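Local coordinates for protein aminoglycoside N(6')acetyltransferase (Legionella pneumophila subsp. pneumophila, PDB 3F5B) that probably transfers an acyl group, most likely acetyl from acetyl-CoA, to an amine such as the 6'-amino group of aminoglycoside antibiotics, at residues F76-S82 / V95-I101. Residues are numbered along the deposited sequence; the frame is centred on the assembly and turned at random.
With CHX (cyclohexane), chain D.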
loop_
_atom_site.group_PDB
_atom_site.type_symbol
_atom_site.label_atom_id
_atom_site.label_comp_id
_atom_site.label_asym_id
_atom_site.label_seq_id
_atom_site.Cartn_x
_atom_site.Cartn_y
_atom_site.Cartn_z
ATOM N N PHE A 76 10.133 -8.418 1.767
ATOM C CA PHE A 76 10.657 -7.132 2.232
ATOM C C PHE A 76 9.588 -6.077 2.513
ATOM O O PHE A 76 9.908 -5.047 3.109
ATOM C CB PHE A 76 11.725 -6.572 1.257
ATOM C CG PHE A 76 11.148 -6.027 -0.042
ATOM C CD1 PHE A 76 10.774 -4.702 -0.146
ATOM C CD2 PHE A 76 10.972 -6.856 -1.147
ATOM C CE1 PHE A 76 10.215 -4.175 -1.341
ATOM C CE2 PHE A 76 10.423 -6.360 -2.350
ATOM C CZ PHE A 76 10.025 -5.024 -2.441
ATOM N N ALA A 77 8.340 -6.296 2.062
ATOM C CA ALA A 77 7.284 -5.312 2.305
ATOM C C ALA A 77 5.951 -5.975 2.566
ATOM O O ALA A 77 5.720 -7.123 2.162
ATOM C CB ALA A 77 7.150 -4.327 1.088
ATOM N N TYR A 78 5.061 -5.211 3.186
ATOM C CA TYR A 78 3.727 -5.669 3.545
ATOM C C TYR A 78 2.751 -4.597 3.044
ATOM O O TYR A 78 2.957 -3.402 3.274
ATOM C CB TYR A 78 3.652 -5.837 5.055
ATOM C CG TYR A 78 2.276 -6.018 5.703
ATOM C CD1 TYR A 78 1.389 -6.999 5.264
ATOM C CD2 TYR A 78 1.907 -5.246 6.823
ATOM C CE1 TYR A 78 0.116 -7.174 5.891
ATOM C CE2 TYR A 78 0.651 -5.431 7.471
ATOM C CZ TYR A 78 -0.228 -6.389 6.991
ATOM O OH TYR A 78 -1.453 -6.567 7.602
ATOM N N LEU A 79 1.730 -5.049 2.316
ATOM C CA LEU A 79 0.766 -4.151 1.681
ATOM C C LEU A 79 -0.635 -4.633 2.021
ATOM O O LEU A 79 -0.890 -5.850 2.210
ATOM C CB LEU A 79 0.971 -4.045 0.154
ATOM C CG LEU A 79 2.401 -3.869 -0.403
ATOM C CD1 LEU A 79 3.135 -5.238 -0.519
ATOM C CD2 LEU A 79 2.409 -3.176 -1.773
ATOM N N ILE A 80 -1.541 -3.666 2.091
ATOM C CA ILE A 80 -2.931 -3.877 2.490
ATOM C C ILE A 80 -3.810 -3.108 1.497
ATOM O O ILE A 80 -3.601 -1.908 1.289
ATOM C CB ILE A 80 -3.209 -3.349 3.915
ATOM C CG1 ILE A 80 -2.215 -3.950 4.939
ATOM C CG2 ILE A 80 -4.711 -3.657 4.342
ATOM C CD1 ILE A 80 -2.434 -3.476 6.408
ATOM N N THR A 81 -4.742 -3.806 0.842
ATOM C CA THR A 81 -5.635 -3.152 -0.115
ATOM C C THR A 81 -7.107 -3.392 0.236
ATOM O O THR A 81 -7.467 -4.446 0.750
ATOM C CB THR A 81 -5.376 -3.611 -1.565
ATOM O OG1 THR A 81 -5.602 -5.019 -1.675
ATOM C CG2 THR A 81 -3.885 -3.321 -1.985
ATOM N N SER A 82 -7.959 -2.421 -0.062
ATOM C CA SER A 82 -9.384 -2.672 0.013
ATOM C C SER A 82 -10.074 -1.908 -1.072
ATOM O O SER A 82 -9.625 -0.817 -1.472
ATOM C CB SER A 82 -9.934 -2.270 1.368
ATOM O OG SER A 82 -9.594 -0.922 1.654
ATOM N N VAL A 95 -9.279 1.472 -5.490
ATOM C CA VAL A 95 -8.595 0.634 -4.493
ATOM C C VAL A 95 -7.806 1.533 -3.543
ATOM O O VAL A 95 -7.127 2.464 -3.977
ATOM C CB VAL A 95 -7.677 -0.453 -5.140
ATOM C CG1 VAL A 95 -6.557 0.166 -5.947
ATOM C CG2 VAL A 95 -7.090 -1.378 -4.086
ATOM N N THR A 96 -7.907 1.261 -2.252
ATOM C CA THR A 96 -7.142 2.005 -1.255
ATOM C C THR A 96 -5.966 1.119 -0.855
ATOM O O THR A 96 -6.158 -0.069 -0.588
ATOM C CB THR A 96 -7.994 2.356 -0.011
ATOM O OG1 THR A 96 -9.140 3.114 -0.424
ATOM C CG2 THR A 96 -7.168 3.177 1.024
ATOM N N LEU A 97 -4.770 1.716 -0.835
ATOM C CA LEU A 97 -3.518 1.030 -0.564
ATOM C C LEU A 97 -2.882 1.521 0.739
ATOM O O LEU A 97 -2.834 2.727 1.022
ATOM C CB LEU A 97 -2.536 1.253 -1.731
ATOM C CG LEU A 97 -1.151 0.625 -1.687
ATOM C CD1 LEU A 97 -1.254 -0.942 -1.628
ATOM C CD2 LEU A 97 -0.381 1.116 -2.929
ATOM N N ASP A 98 -2.408 0.567 1.535
ATOM C CA ASP A 98 -1.502 0.852 2.641
ATOM C C ASP A 98 -0.269 0.032 2.406
ATOM O O ASP A 98 -0.378 -1.157 2.063
ATOM C CB ASP A 98 -2.076 0.336 3.927
ATOM C CG ASP A 98 -2.800 1.373 4.689
ATOM O OD1 ASP A 98 -2.168 1.931 5.626
ATOM O OD2 ASP A 98 -3.996 1.599 4.380
ATOM N N LEU A 99 0.901 0.623 2.636
ATOM C CA LEU A 99 2.125 -0.150 2.452
ATOM C C LEU A 99 3.185 0.152 3.496
ATOM O O LEU A 99 3.264 1.281 4.022
ATOM C CB LEU A 99 2.667 0.014 1.030
ATOM C CG LEU A 99 3.171 1.391 0.633
ATOM C CD1 LEU A 99 4.697 1.418 0.750
ATOM C CD2 LEU A 99 2.762 1.771 -0.800
ATOM N N PHE A 100 4.007 -0.860 3.746
ATOM C CA PHE A 100 5.017 -0.837 4.767
ATOM C C PHE A 100 6.263 -1.508 4.217
ATOM O O PHE A 100 6.267 -2.734 3.958
ATOM C CB PHE A 100 4.505 -1.586 6.014
ATOM C CG PHE A 100 3.155 -1.097 6.499
ATOM C CD1 PHE A 100 3.069 -0.016 7.392
ATOM C CD2 PHE A 100 1.982 -1.700 6.062
ATOM C CE1 PHE A 100 1.835 0.466 7.832
ATOM C CE2 PHE A 100 0.724 -1.227 6.498
ATOM C CZ PHE A 100 0.664 -0.136 7.403
ATOM N N ILE A 101 7.315 -0.719 4.002
ATOM C CA ILE A 101 8.586 -1.303 3.613
ATOM C C ILE A 101 9.291 -1.690 4.915
ATOM O O ILE A 101 9.767 -0.822 5.645
ATOM C CB ILE A 101 9.529 -0.333 2.796
ATOM C CG1 ILE A 101 8.813 0.370 1.651
ATOM C CG2 ILE A 101 10.818 -1.085 2.332
ATOM C CD1 ILE A 101 8.119 -0.523 0.692
HETATM C C1 CHX D . 1.451 4.576 6.573
HETATM C C2 CHX D . 1.783 3.341 5.731
HETATM C C3 CHX D . 0.711 3.081 4.665
HETATM C C4 CHX D . 0.670 4.210 3.628
HETATM C C5 CHX D . 1.033 5.584 4.223
HETATM C C6 CHX D . 0.797 5.698 5.741
#
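Tyr78 and Phe100, a hydrogen-bonded pair of an antiparallel hairpin, illustrate how strand pairing sets side chains in rows. Their rings extend side by side in the same direction, planes 24° apart but slid so far that they barely overlap; Tyr78 CD2 meets Phe100 CD2 at 3.6 Å. Phe100 holds its CG anti to its own carbonyl carbon (chi1 -52°), which turns one ring edge to Tyr78 O and Ile80 CD1, the methyl lying 3.9 Å from Phe100 CE2. Cyclohexane sits over one face of this ring, toward the rim, with its C2 at 3.6 Å from Phe100 CE1. Asp98, Leu99 and Phe100 line its pocket, which Ile132, Pro134 and Tyr145 complete.

On the other face of the sheet, Thr81 CG2 touches Leu97 CD1 at 3.6 Å, and Ala77 CB packs on Ile101 CD1. Leu97 stretches its CG anti to the backbone N (chi1 -180°), carrying CD1 over to Thr81. Between the two rows, six backbone hydrogen bonds join Tyr78, Ile80 and Ser82 reciprocally to Phe100, Asp98 and Thr96.

Farther out, Tyr78 OH is hydrogen-bonded to His66 ND1, and the buried Thr81 OG1 is satisfied by Trp67 NE1. The hairpin lies in the middle of the GNAT sheet, between strands 65-71 and 129-132, and helix 109-123 packs on the Ala77, Thr81 and Leu97 face through Met115 and Phe119.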